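Long-range contacts in putative branched-chain amino acid ABC transporter (Rhodospirillum rubrum ATCC 11170, PDB 3HUT), which probably binds branched-chain amino acids or similar small ligands outside the cytoplasmic membrane and hands them to an ABC importer: residues Leu221-Ser226 / Glu243-Ala248; Asp137-Val142 / Pro195-Leu200; Leu247-Val252 / Thr336-Arg341; Phe210-Arg215 / Gly239-Gly244; Pro232-Leu237 / Gly343-Ile348. All coordinates share one frame; numbering follows the deposited sequence.

Overall arrangement
Following the chain from the N terminus, the N-terminal part of the first lobe goes by before contact 2 closes a loop in the second, bringing strands 141-147 and 197-201 together. Contact 4 then opens on helix 204-216, contact 1 on strand 223-225 and contact 5 on helix 232-238. Contact 4 closes in the loop after that helix and contact 1 at the start of strand 246-249; contact 5 crosses both. Contact 3 starts where contact 1 ends and closes on strand 331-341, its whole loop falling within that of contact 5, which closes on strand 344-347. Contacts 1, 2 and 3 join neighbouring strands of one mixed sheet, whereas contacts 4 and 5 hold helices to a loop and to the last strand.

Contact 1 of 5, residues Leu221-Ser226 / Glu243-Ala248; sequences LPVYGS and EGVRLA
Tyr-224 and Arg-246 form a parallel bridge pair, their CA atoms 4.5 Å apart, in short strands whose directions differ by 21°. Arg-246 N donates to Val-223 O at 2.9 Å, and Gly-225 N donates to Arg-246 O at 2.8 Å. Beyond this pair water carries the link: one molecule donates to both Val-223 O and Gly-244 O, and a second joins Gly-225 O to Ala-248 N. Strand 223-225, helix 232-238 and strand 246-249 make up a beta-alpha-beta unit in the second lobe of this periplasmic binding protein. On one face of the sheet the side chains of Tyr-224 and Arg-246 lie side by side, pointing the same way. Arg-246 CB sits over the Tyr-224 ring, 4.1 Å from its centroid, and Arg-246 CD lies 3.6 Å from Tyr-224 CZ. The arginine chain is extended from CG to NE, and at its end NH1 donates to Tyr-224 OH at 2.7 Å, in the guanidinium plane but bent to 138°. That hydroxyl is also hydrogen-bonded to Asp-137 OD2, which forms a long, weak ion pair with Arg-246. On the opposite face Val-223 CG1 meets Val-245 CG1 at 4.2 Å, with Leu-211 of helix 204-216 packed on both valines.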
# COMPACT_ATOMS: atom_id res chain seq x y z
N LEU A 221 17.39 -23.54 -0.62
CA LEU A 221 16.52 -22.96 -1.63
C LEU A 221 16.30 -21.47 -1.45
O LEU A 221 16.17 -20.98 -0.33
CB LEU A 221 15.16 -23.67 -1.63
CG LEU A 221 15.17 -25.16 -1.94
CD1 LEU A 221 13.75 -25.68 -2.00
CD2 LEU A 221 15.89 -25.40 -3.27
N PRO A 222 16.28 -20.72 -2.56
CA PRO A 222 16.07 -19.27 -2.46
C PRO A 222 14.62 -19.00 -2.05
O PRO A 222 13.72 -19.80 -2.35
CB PRO A 222 16.40 -18.77 -3.87
CG PRO A 222 16.02 -19.94 -4.73
CD PRO A 222 16.55 -21.12 -3.95
N VAL A 223 14.39 -17.88 -1.37
CA VAL A 223 13.06 -17.53 -0.91
C VAL A 223 12.63 -16.13 -1.33
O VAL A 223 13.41 -15.18 -1.22
CB VAL A 223 12.98 -17.62 0.63
CG1 VAL A 223 11.60 -17.13 1.12
CG2 VAL A 223 13.23 -19.05 1.08
N TYR A 224 11.40 -16.02 -1.82
CA TYR A 224 10.82 -14.75 -2.23
C TYR A 224 9.58 -14.62 -1.36
O TYR A 224 9.01 -15.63 -0.94
CB TYR A 224 10.40 -14.77 -3.70
CG TYR A 224 11.54 -14.74 -4.69
CD1 TYR A 224 11.75 -13.62 -5.49
CD2 TYR A 224 12.38 -15.84 -4.85
CE1 TYR A 224 12.78 -13.59 -6.44
CE2 TYR A 224 13.41 -15.82 -5.78
CZ TYR A 224 13.61 -14.70 -6.57
OH TYR A 224 14.62 -14.68 -7.51
N GLY A 225 9.14 -13.40 -1.08
CA GLY A 225 7.97 -13.27 -0.25
C GLY A 225 7.20 -11.97 -0.35
O GLY A 225 7.62 -11.02 -1.03
N SER A 226 6.08 -11.94 0.34
CA SER A 226 5.18 -10.80 0.39
C SER A 226 5.82 -9.57 1.02
O SER A 226 6.78 -9.67 1.79
CB SER A 226 3.93 -11.18 1.19
OG SER A 226 3.16 -10.04 1.52
N GLU A 243 18.77 -14.10 5.56
CA GLU A 243 19.70 -13.55 4.58
C GLU A 243 19.35 -14.12 3.21
O GLU A 243 19.12 -15.32 3.07
CB GLU A 243 21.14 -13.93 4.94
CG GLU A 243 21.71 -13.18 6.12
CD GLU A 243 22.04 -11.74 5.79
OE1 GLU A 243 22.90 -11.51 4.91
OE2 GLU A 243 21.44 -10.83 6.40
N GLY A 244 19.31 -13.27 2.20
CA GLY A 244 19.00 -13.74 0.86
C GLY A 244 17.53 -13.73 0.48
O GLY A 244 17.20 -13.91 -0.69
N VAL A 245 16.64 -13.51 1.45
CA VAL A 245 15.21 -13.47 1.13
C VAL A 245 14.92 -12.25 0.25
O VAL A 245 15.45 -11.16 0.48
CB VAL A 245 14.34 -13.40 2.42
CG1 VAL A 245 12.87 -13.22 2.06
CG2 VAL A 245 14.51 -14.68 3.23
N ARG A 246 14.09 -12.45 -0.76
CA ARG A 246 13.74 -11.37 -1.67
C ARG A 246 12.27 -10.98 -1.53
O ARG A 246 11.43 -11.83 -1.24
CB ARG A 246 14.02 -11.78 -3.11
CG ARG A 246 15.50 -11.72 -3.46
CD ARG A 246 15.79 -12.44 -4.76
NE ARG A 246 17.20 -12.34 -5.10
CZ ARG A 246 17.77 -12.99 -6.11
NH1 ARG A 246 17.05 -13.79 -6.89
NH2 ARG A 246 19.07 -12.83 -6.34
N LEU A 247 11.99 -9.70 -1.73
CA LEU A 247 10.62 -9.21 -1.64
C LEU A 247 10.53 -7.86 -2.34
O LEU A 247 11.54 -7.17 -2.53
CB LEU A 247 10.18 -9.05 -0.18
CG LEU A 247 10.88 -8.05 0.76
CD1 LEU A 247 10.77 -6.63 0.23
CD2 LEU A 247 10.23 -8.12 2.14
N ALA A 248 9.32 -7.49 -2.74
CA ALA A 248 9.10 -6.21 -3.38
C ALA A 248 8.12 -5.42 -2.51
O ALA A 248 7.24 -6.00 -1.88
CB ALA A 248 8.51 -6.41 -4.78
O HOH W 1 15.94 -14.99 -2.89
O HOH W 2 6.80 -8.91 -2.26

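Contact 2 of 5, residues Asp137-Val142 / Pro195-Leu200; sequences DGFTSV and PQAIYL
Gln-196 reaches along the stretch Phe-139 to Ser-141 and touches every residue of it. Its CB meets the rim of the Phe-139 ring in the ring plane, 3.7 Å from CD1, the two side chains sliding past each other in opposite directions. CG lies 3.2 Å from Ser-141 OG. The chain then continues extended, chi2 174° setting CD anti to CA, and CD comes within 3.7 Å of both Thr-140 OG1 and Ser-141 OG. At the tip OE1 accepts two backbone N-H groups. Thr-140 N approaches at 2.7 Å in a nearly straight bond (174°), whereas Ser-141 N is farther, 3.3 Å away, and stands above the amide plane. NE2 donates to a water that also bonds Gly-138 O and Thr-140 OG1. The backbone of Gln-196 adds its own hold: its N donates to both Ser-141 O and Ser-141 OG, at 3.1 Å for the carbonyl. Next along, Ala-197 CB lies over one face of the Phe-139 ring, 3.9 Å from the centroid, as a CH-pi contact, and Val-142 CG2 packs on the backbone of Ala-197 and Ile-198. The connection begins at Gly-138, the positive-phi residue of the Schellman motif that ends helix 126-136, and leads into strand 141-147, which lies parallel to strand 197-201 as in the Rossmann-like lobes of periplasmic binding proteins.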
# COMPACT_ATOMS: atom_id res chain seq x y z
N ASP A 137 13.48 -14.50 -13.21
CA ASP A 137 14.73 -14.96 -12.61
C ASP A 137 15.05 -16.41 -12.98
O ASP A 137 16.00 -16.99 -12.45
CB ASP A 137 14.70 -14.79 -11.09
CG ASP A 137 14.94 -13.36 -10.66
OD1 ASP A 137 15.17 -12.52 -11.55
OD2 ASP A 137 14.89 -13.07 -9.44
N GLY A 138 14.23 -16.99 -13.86
CA GLY A 138 14.48 -18.34 -14.32
C GLY A 138 13.78 -19.52 -13.66
O GLY A 138 14.02 -20.66 -14.04
N PHE A 139 12.92 -19.26 -12.69
CA PHE A 139 12.22 -20.33 -12.00
C PHE A 139 11.02 -20.86 -12.78
O PHE A 139 10.30 -20.09 -13.42
CB PHE A 139 11.78 -19.85 -10.62
CG PHE A 139 12.92 -19.52 -9.71
CD1 PHE A 139 13.72 -20.53 -9.19
CD2 PHE A 139 13.24 -18.20 -9.43
CE1 PHE A 139 14.83 -20.23 -8.40
CE2 PHE A 139 14.35 -17.88 -8.64
CZ PHE A 139 15.15 -18.90 -8.13
N THR A 140 10.83 -22.17 -12.72
CA THR A 140 9.72 -22.82 -13.42
C THR A 140 8.91 -23.70 -12.48
O THR A 140 7.84 -24.18 -12.86
CB THR A 140 10.22 -23.66 -14.60
OG1 THR A 140 11.24 -24.56 -14.15
CG2 THR A 140 10.78 -22.77 -15.68
N SER A 141 9.42 -23.93 -11.27
CA SER A 141 8.70 -24.73 -10.28
C SER A 141 8.92 -24.10 -8.92
O SER A 141 10.06 -23.83 -8.53
CB SER A 141 9.21 -26.18 -10.26
OG SER A 141 10.44 -26.26 -9.56
N VAL A 142 7.84 -23.86 -8.19
CA VAL A 142 7.96 -23.23 -6.88
C VAL A 142 7.02 -23.84 -5.85
O VAL A 142 6.06 -24.54 -6.18
CB VAL A 142 7.66 -21.72 -7.00
CG1 VAL A 142 6.19 -21.52 -7.37
CG2 VAL A 142 8.00 -20.99 -5.70
N PRO A 195 11.05 -28.35 -5.13
CA PRO A 195 10.82 -27.15 -5.94
C PRO A 195 12.13 -26.38 -6.07
O PRO A 195 13.05 -26.60 -5.29
CB PRO A 195 9.77 -26.39 -5.13
CG PRO A 195 10.10 -26.77 -3.72
CD PRO A 195 10.36 -28.26 -3.83
N GLN A 196 12.22 -25.48 -7.05
CA GLN A 196 13.44 -24.69 -7.25
C GLN A 196 13.48 -23.50 -6.29
O GLN A 196 14.56 -23.01 -5.95
CB GLN A 196 13.51 -24.16 -8.68
CG GLN A 196 13.44 -25.21 -9.76
CD GLN A 196 13.38 -24.58 -11.14
OE1 GLN A 196 12.67 -23.60 -11.35
NE2 GLN A 196 14.12 -25.15 -12.09
N ALA A 197 12.32 -23.05 -5.85
CA ALA A 197 12.26 -21.91 -4.94
C ALA A 197 10.98 -21.92 -4.13
O ALA A 197 10.07 -22.72 -4.39
CB ALA A 197 12.38 -20.61 -5.72
N ILE A 198 10.91 -21.01 -3.16
CA ILE A 198 9.76 -20.89 -2.28
C ILE A 198 9.23 -19.46 -2.26
O ILE A 198 10.00 -18.50 -2.18
CB ILE A 198 10.14 -21.28 -0.83
CG1 ILE A 198 10.71 -22.69 -0.81
CG2 ILE A 198 8.91 -21.16 0.08
CD1 ILE A 198 11.26 -23.10 0.55
N TYR A 199 7.91 -19.33 -2.35
CA TYR A 199 7.28 -18.01 -2.28
C TYR A 199 6.43 -17.99 -1.02
O TYR A 199 5.56 -18.84 -0.85
CB TYR A 199 6.38 -17.74 -3.49
CG TYR A 199 5.72 -16.38 -3.39
CD1 TYR A 199 6.47 -15.21 -3.53
CD2 TYR A 199 4.36 -16.26 -3.08
CE1 TYR A 199 5.89 -13.95 -3.36
CE2 TYR A 199 3.77 -15.00 -2.90
CZ TYR A 199 4.54 -13.85 -3.04
OH TYR A 199 3.99 -12.60 -2.86
N LEU A 200 6.69 -17.03 -0.14
CA LEU A 200 5.94 -16.93 1.11
C LEU A 200 4.89 -15.83 1.12
O LEU A 200 5.22 -14.64 1.07
CB LEU A 200 6.90 -16.71 2.28
CG LEU A 200 7.98 -17.78 2.52
CD1 LEU A 200 8.86 -17.38 3.70
CD2 LEU A 200 7.30 -19.12 2.76
O HOH W 3 13.56 -23.33 -14.48

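Contact 3 of 5, residues Leu247-Val252 / Thr336-Arg341; sequences LATAFV and TRLVVR
Leu-338 N donates to Leu-247 O at 2.8 Å, the shortest bond across this antiparallel junction, with the donor nearly along the C=O axis. Leu-247 N answers with a bond to Leu-338 O. Two residues on, Thr-249 and Thr-336 form a second hydrogen-bonded pair, in which Thr-336 N donates to Thr-249 O at 3.0 Å. Ala-248 and Arg-337 make the non-hydrogen-bonded pair between them; on their face Trp-133 touches Ala-248 and makes a cation-pi contact with Arg-337. The other face is mostly apolar. Leu-247 CG is wedged between the backbone N and carbonyl carbon (chi1 64°), and from there CD1 reaches Leu-338 CD1 at 3.6 Å. The same Leu-338 methyl meets Thr-249 CG2 at 3.9 Å. After Ala-250 the chain curls back, and Val-252 points at the partner strand: its CG1 meets Leu-338 CD2 tip to tip at 4.0 Å, while its CG2 packs closely on Thr-336 CB, 3.5 Å away. An alanine in place of Leu-338 would probably leave Thr-249 CG2 and Val-252 CG1 without their partner methyls and Leu-247 CD1 with only the CB contact, opening a gap among them. Near Ala-250 a water lies within hydrogen-bonding distance of Ala-250 O and Thr-336 OG1. Strand 246-249 thus lies between strand 223-225, parallel to it, and strand 331-341, antiparallel, and its run-out toward helix 258-271, on which Phe-251 packs, is consistent with one of the interlobe connections of type I periplasmic binding proteins.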
# COMPACT_ATOMS: atom_id res chain seq x y z
N LEU A 247 11.99 -9.70 -1.73
CA LEU A 247 10.62 -9.21 -1.64
C LEU A 247 10.53 -7.86 -2.34
O LEU A 247 11.54 -7.17 -2.53
CB LEU A 247 10.18 -9.05 -0.18
CG LEU A 247 10.88 -8.05 0.76
CD1 LEU A 247 10.77 -6.63 0.23
CD2 LEU A 247 10.23 -8.12 2.14
N ALA A 248 9.32 -7.49 -2.74
CA ALA A 248 9.10 -6.21 -3.38
C ALA A 248 8.12 -5.42 -2.51
O ALA A 248 7.24 -6.00 -1.88
CB ALA A 248 8.51 -6.41 -4.78
N THR A 249 8.28 -4.10 -2.48
CA THR A 249 7.39 -3.26 -1.69
C THR A 249 7.26 -1.89 -2.35
O THR A 249 8.11 -1.50 -3.15
CB THR A 249 7.90 -3.10 -0.25
OG1 THR A 249 6.88 -2.47 0.54
CG2 THR A 249 9.16 -2.24 -0.21
N ALA A 250 6.20 -1.17 -2.01
CA ALA A 250 5.95 0.15 -2.57
C ALA A 250 6.88 1.19 -1.95
O ALA A 250 7.70 1.79 -2.63
CB ALA A 250 4.50 0.54 -2.36
N PHE A 251 6.75 1.38 -0.64
CA PHE A 251 7.58 2.34 0.09
C PHE A 251 8.85 1.69 0.63
O PHE A 251 8.78 0.70 1.35
CB PHE A 251 6.77 2.94 1.25
CG PHE A 251 7.55 3.89 2.12
CD1 PHE A 251 8.18 5.00 1.57
CD2 PHE A 251 7.64 3.69 3.49
CE1 PHE A 251 8.89 5.89 2.37
CE2 PHE A 251 8.34 4.58 4.31
CZ PHE A 251 8.96 5.68 3.74
N VAL A 252 10.00 2.25 0.29
CA VAL A 252 11.27 1.72 0.77
C VAL A 252 11.93 2.76 1.67
O VAL A 252 12.36 3.82 1.20
CB VAL A 252 12.22 1.38 -0.39
CG1 VAL A 252 13.50 0.74 0.15
CG2 VAL A 252 11.52 0.45 -1.37
N THR A 336 9.54 -1.81 -5.74
CA THR A 336 10.99 -1.85 -5.65
C THR A 336 11.43 -3.21 -5.10
O THR A 336 11.01 -3.61 -4.02
CB THR A 336 11.51 -0.73 -4.71
OG1 THR A 336 11.11 0.55 -5.24
CG2 THR A 336 13.02 -0.78 -4.59
N ARG A 337 12.27 -3.91 -5.86
CA ARG A 337 12.75 -5.23 -5.46
C ARG A 337 13.90 -5.12 -4.48
O ARG A 337 14.86 -4.37 -4.71
CB ARG A 337 13.19 -6.03 -6.68
CG ARG A 337 12.06 -6.31 -7.68
CD ARG A 337 12.61 -6.96 -8.93
NE ARG A 337 11.56 -7.34 -9.88
CZ ARG A 337 11.80 -7.91 -11.06
NH1 ARG A 337 13.05 -8.18 -11.43
NH2 ARG A 337 10.79 -8.23 -11.86
N LEU A 338 13.82 -5.89 -3.39
CA LEU A 338 14.84 -5.86 -2.35
C LEU A 338 15.34 -7.26 -2.01
O LEU A 338 14.71 -8.26 -2.35
CB LEU A 338 14.25 -5.24 -1.08
CG LEU A 338 13.53 -3.90 -1.19
CD1 LEU A 338 12.77 -3.62 0.10
CD2 LEU A 338 14.54 -2.79 -1.48
N VAL A 339 16.48 -7.31 -1.33
CA VAL A 339 17.04 -8.57 -0.88
C VAL A 339 17.65 -8.29 0.49
O VAL A 339 18.18 -7.19 0.72
CB VAL A 339 18.15 -9.12 -1.83
CG1 VAL A 339 19.36 -8.20 -1.83
CG2 VAL A 339 18.56 -10.53 -1.40
N VAL A 340 17.54 -9.25 1.39
CA VAL A 340 18.11 -9.10 2.72
C VAL A 340 19.57 -9.51 2.61
O VAL A 340 19.86 -10.65 2.27
CB VAL A 340 17.42 -10.02 3.74
CG1 VAL A 340 18.10 -9.88 5.11
CG2 VAL A 340 15.93 -9.69 3.83
N ARG A 341 20.48 -8.59 2.89
CA ARG A 341 21.89 -8.92 2.83
C ARG A 341 22.62 -8.18 3.93
O ARG A 341 22.48 -6.97 4.10
CB ARG A 341 22.48 -8.55 1.46
CG ARG A 341 23.82 -9.22 1.18
CD ARG A 341 23.68 -10.75 1.19
NE ARG A 341 22.92 -11.25 0.05
CZ ARG A 341 22.51 -12.52 -0.08
NH1 ARG A 341 22.77 -13.41 0.86
NH2 ARG A 341 21.84 -12.89 -1.17
O HOH W 4 8.39 1.28 -5.18

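Contact 4 of 5, residues Phe210-Arg215 / Gly239-Gly244; sequences FLRALR and GPAVEG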
# COMPACT_ATOMS: atom_id res chain seq x y z
N PHE A 210 9.73 -19.68 10.52
CA PHE A 210 9.68 -20.70 9.48
C PHE A 210 11.04 -20.84 8.81
O PHE A 210 11.54 -21.95 8.61
CB PHE A 210 8.65 -20.36 8.41
CG PHE A 210 8.80 -21.19 7.17
CD1 PHE A 210 8.59 -22.57 7.22
CD2 PHE A 210 9.20 -20.62 5.97
CE1 PHE A 210 8.80 -23.37 6.09
CE2 PHE A 210 9.41 -21.40 4.84
CZ PHE A 210 9.20 -22.78 4.90
N LEU A 211 11.64 -19.71 8.44
CA LEU A 211 12.94 -19.72 7.78
C LEU A 211 14.05 -20.27 8.68
O LEU A 211 14.99 -20.89 8.19
CB LEU A 211 13.28 -18.31 7.28
CG LEU A 211 12.36 -17.89 6.13
CD1 LEU A 211 12.54 -16.42 5.82
CD2 LEU A 211 12.67 -18.75 4.91
N ARG A 212 13.95 -20.03 9.98
CA ARG A 212 14.96 -20.55 10.90
C ARG A 212 14.86 -22.08 10.86
O ARG A 212 15.87 -22.78 10.88
CB ARG A 212 14.71 -20.05 12.33
CG ARG A 212 15.10 -18.59 12.58
CD ARG A 212 14.75 -18.19 14.02
NE ARG A 212 15.46 -19.00 14.99
CZ ARG A 212 15.08 -19.16 16.26
NH1 ARG A 212 13.98 -18.56 16.71
NH2 ARG A 212 15.80 -19.92 17.08
N ALA A 213 13.64 -22.60 10.80
CA ALA A 213 13.44 -24.05 10.75
C ALA A 213 13.89 -24.60 9.40
O ALA A 213 14.55 -25.64 9.32
CB ALA A 213 11.97 -24.38 11.00
N LEU A 214 13.52 -23.90 8.33
CA LEU A 214 13.90 -24.33 6.99
C LEU A 214 15.42 -24.41 6.86
O LEU A 214 15.96 -25.41 6.41
CB LEU A 214 13.35 -23.35 5.95
CG LEU A 214 13.74 -23.62 4.49
CD1 LEU A 214 13.11 -24.93 4.03
CD2 LEU A 214 13.29 -22.47 3.61
N ARG A 215 16.11 -23.35 7.26
CA ARG A 215 17.57 -23.33 7.16
C ARG A 215 18.24 -24.29 8.13
O ARG A 215 19.32 -24.80 7.85
CB ARG A 215 18.11 -21.92 7.38
CG ARG A 215 17.60 -20.88 6.38
CD ARG A 215 17.80 -21.33 4.94
NE ARG A 215 17.46 -20.26 4.01
CZ ARG A 215 17.16 -20.45 2.73
NH1 ARG A 215 17.15 -21.67 2.22
NH2 ARG A 215 16.87 -19.40 1.96
N GLY A 239 17.37 -13.23 11.93
CA GLY A 239 18.82 -13.23 11.92
C GLY A 239 19.38 -13.86 10.65
O GLY A 239 18.82 -13.68 9.57
N PRO A 240 20.47 -14.63 10.76
CA PRO A 240 21.10 -15.29 9.62
C PRO A 240 20.13 -16.04 8.69
O PRO A 240 20.34 -16.10 7.48
CB PRO A 240 22.10 -16.24 10.28
CG PRO A 240 22.51 -15.47 11.50
CD PRO A 240 21.18 -14.95 12.01
N ALA A 241 19.07 -16.61 9.26
CA ALA A 241 18.12 -17.38 8.48
C ALA A 241 17.37 -16.59 7.39
O ALA A 241 16.88 -17.19 6.43
CB ALA A 241 17.11 -18.07 9.40
N VAL A 242 17.28 -15.27 7.53
CA VAL A 242 16.56 -14.49 6.52
C VAL A 242 17.46 -13.86 5.46
O VAL A 242 16.98 -13.16 4.56
CB VAL A 242 15.66 -13.41 7.17
CG1 VAL A 242 14.60 -14.08 8.04
CG2 VAL A 242 16.49 -12.42 7.99
N GLU A 243 18.77 -14.10 5.56
CA GLU A 243 19.70 -13.55 4.58
C GLU A 243 19.35 -14.12 3.21
O GLU A 243 19.12 -15.32 3.07
CB GLU A 243 21.14 -13.93 4.94
CG GLU A 243 21.71 -13.18 6.12
CD GLU A 243 22.04 -11.74 5.79
OE1 GLU A 243 22.90 -11.51 4.91
OE2 GLU A 243 21.44 -10.83 6.40
N GLY A 244 19.31 -13.27 2.20
CA GLY A 244 19.00 -13.74 0.86
C GLY A 244 17.53 -13.73 0.48
O GLY A 244 17.20 -13.91 -0.69
O HOH W 5 17.04 -17.27 3.76
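Ala-241 presses its methyl into the surface of helix 204-216 and carries most of the van der Waals contact. Its CB lies 3.6 Å from Arg-212 CA and 3.7 Å from Leu-211 O, and so rests on the helix backbone itself; Arg-212 CG flanks the same methyl. A second apolar contact lies deeper, where Leu-211 CD1 meets Val-242 CG1 at 3.8 Å, the two side chains crossing at about a right angle. Phe-234 of helix 232-238 packs on both and continues this apolar patch. The aliphatic part of Arg-215 borders Ala-241 from farther along the helix, with CG 3.8 Å from Ala-241 O. The chain of Arg-215 bends at chi2 (-52°), which turns CD; the guanidinium has Leu-214 CD2 over one face and a water in plane at its edge. Polar links across the contact run through that water. Arg-215 NH2 donates to it at 2.8 Å, and it lies within hydrogen-bonding distance of Ala-241 O and Glu-243 O, though there are more acceptors around it than it has protons. The other terminal nitrogen, Arg-215 NH1, bonds Leu-221 O and Ser-219 O, beyond the helix end. No direct hydrogen bond crosses between the segments, so the short 3-10 turn 240-242 is held to the helix by a methyl fitted to its backbone and apolar side chains beside it, with one water joining the arginine to the loop carbonyls.

Contact 5 of 5, residues Pro232-Leu237 / Gly343-Ile348; sequences PKFIDL and GDFRVI
Ile-235 sends its CD1 into the angle between Asp-344 and the ring of Phe-345, and here the packing is tightest. CD1 comes within 3.4 Å of Asp-344 CA and 3.5 Å of Gly-343 O. The same methyl lies over one face of the Phe-345 ring in a CH-pi contact, 4.2 Å from the centroid and displaced toward the rim. With CG1 anti to the carbonyl carbon (chi1 -61°), CG2 is left anti to the backbone N, where it rests 3.7 Å from Gly-343 O. An alanine in place of Ile-235 would probably open a gap beside Gly-343 and Asp-344 and strip that face of the Phe-345 ring of its methyl partner. The strand belongs to a beta-hairpin, 331-341 with 344-347, at the end of the mixed sheet, and helix 232-238 is the helical leg of the beta-alpha-beta unit between strands 223-225 and 246-249. Toward the interior the fit is less close: Phe-234 CD2 meets Phe-345 CE1 at 4.2 Å, with the two side chains crossing at about a right angle. Tyr-230 adds an edge-to-face contact with Phe-345, and Tyr-204 packs on Phe-234. The outer side is solvent-exposed and touches little. At the exposed Pro-232, its N stands near the plane of the Phe-345 ring, 4.3 Å from CE2. Asp-344 points away from the helix, its carboxylate less surely placed than the groups around Ile-235.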
# COMPACT_ATOMS: atom_id res chain seq x y z
N PRO A 232 11.92 -4.16 10.04
CA PRO A 232 13.22 -4.45 10.64
C PRO A 232 13.09 -5.69 11.53
O PRO A 232 14.06 -6.43 11.74
CB PRO A 232 13.54 -3.17 11.42
CG PRO A 232 12.20 -2.57 11.70
CD PRO A 232 11.44 -2.82 10.42
N LYS A 233 11.88 -5.94 12.03
CA LYS A 233 11.62 -7.09 12.89
C LYS A 233 11.85 -8.41 12.16
O LYS A 233 12.18 -9.41 12.79
CB LYS A 233 10.19 -7.03 13.45
CG LYS A 233 9.96 -5.83 14.36
CD LYS A 233 8.53 -5.74 14.87
CE LYS A 233 8.25 -6.73 16.01
NZ LYS A 233 8.12 -8.16 15.57
N PHE A 234 11.69 -8.41 10.84
CA PHE A 234 11.90 -9.63 10.07
C PHE A 234 13.34 -10.08 10.28
O PHE A 234 13.62 -11.27 10.44
CB PHE A 234 11.63 -9.38 8.58
CG PHE A 234 11.79 -10.61 7.72
CD1 PHE A 234 11.11 -11.79 8.03
CD2 PHE A 234 12.59 -10.58 6.58
CE1 PHE A 234 11.22 -12.92 7.22
CE2 PHE A 234 12.71 -11.70 5.76
CZ PHE A 234 12.02 -12.87 6.08
N ILE A 235 14.25 -9.12 10.29
CA ILE A 235 15.67 -9.41 10.48
C ILE A 235 15.99 -9.65 11.96
O ILE A 235 16.75 -10.55 12.29
CB ILE A 235 16.53 -8.25 9.93
CG1 ILE A 235 16.26 -8.10 8.42
CG2 ILE A 235 18.01 -8.50 10.21
CD1 ILE A 235 16.89 -6.88 7.79
N ASP A 236 15.41 -8.85 12.85
CA ASP A 236 15.66 -9.04 14.27
C ASP A 236 15.17 -10.41 14.71
O ASP A 236 15.77 -11.04 15.58
CB ASP A 236 14.96 -7.97 15.12
CG ASP A 236 15.43 -6.57 14.80
OD1 ASP A 236 16.64 -6.38 14.56
OD2 ASP A 236 14.58 -5.66 14.79
N LEU A 237 14.08 -10.87 14.11
CA LEU A 237 13.50 -12.17 14.45
C LEU A 237 14.13 -13.36 13.73
O LEU A 237 14.18 -14.46 14.28
CB LEU A 237 12.00 -12.16 14.16
CG LEU A 237 11.13 -11.22 15.00
CD1 LEU A 237 9.70 -11.23 14.45
CD2 LEU A 237 11.16 -11.66 16.47
N GLY A 343 22.20 -8.16 7.20
CA GLY A 343 21.36 -7.53 8.21
C GLY A 343 20.46 -6.36 7.86
O GLY A 343 19.99 -5.67 8.76
N ASP A 344 20.21 -6.13 6.58
CA ASP A 344 19.31 -5.04 6.20
C ASP A 344 18.78 -5.27 4.80
O ASP A 344 19.34 -6.06 4.03
CB ASP A 344 20.03 -3.69 6.26
CG ASP A 344 19.06 -2.52 6.49
OD1 ASP A 344 17.83 -2.70 6.34
OD2 ASP A 344 19.55 -1.43 6.83
N PHE A 345 17.69 -4.60 4.47
CA PHE A 345 17.09 -4.71 3.15
C PHE A 345 17.91 -3.88 2.17
O PHE A 345 18.22 -2.72 2.44
CB PHE A 345 15.64 -4.22 3.20
CG PHE A 345 14.77 -5.00 4.13
CD1 PHE A 345 14.25 -6.23 3.75
CD2 PHE A 345 14.47 -4.51 5.40
CE1 PHE A 345 13.45 -6.97 4.62
CE2 PHE A 345 13.67 -5.24 6.28
CZ PHE A 345 13.16 -6.48 5.88
N ARG A 346 18.24 -4.48 1.03
CA ARG A 346 19.04 -3.80 0.02
C ARG A 346 18.27 -3.63 -1.29
O ARG A 346 17.58 -4.55 -1.73
CB ARG A 346 20.32 -4.60 -0.26
CG ARG A 346 21.24 -4.77 0.95
CD ARG A 346 21.69 -3.41 1.48
NE ARG A 346 22.74 -3.50 2.50
CZ ARG A 346 22.59 -4.09 3.68
NH1 ARG A 346 21.43 -4.65 3.99
NH2 ARG A 346 23.59 -4.12 4.55
N VAL A 347 18.37 -2.46 -1.89
CA VAL A 347 17.70 -2.23 -3.16
C VAL A 347 18.50 -2.98 -4.22
O VAL A 347 19.69 -2.71 -4.41
CB VAL A 347 17.64 -0.73 -3.51
CG1 VAL A 347 16.95 -0.53 -4.85
CG2 VAL A 347 16.89 0.02 -2.42
N ILE A 348 17.86 -3.94 -4.89
CA ILE A 348 18.52 -4.74 -5.92
C ILE A 348 18.90 -3.91 -7.15
O ILE A 348 20.07 -4.01 -7.59
CB ILE A 348 17.63 -5.92 -6.35
CG1 ILE A 348 17.43 -6.88 -5.18
CG2 ILE A 348 18.25 -6.64 -7.54
CD1 ILE A 348 16.49 -8.02 -5.47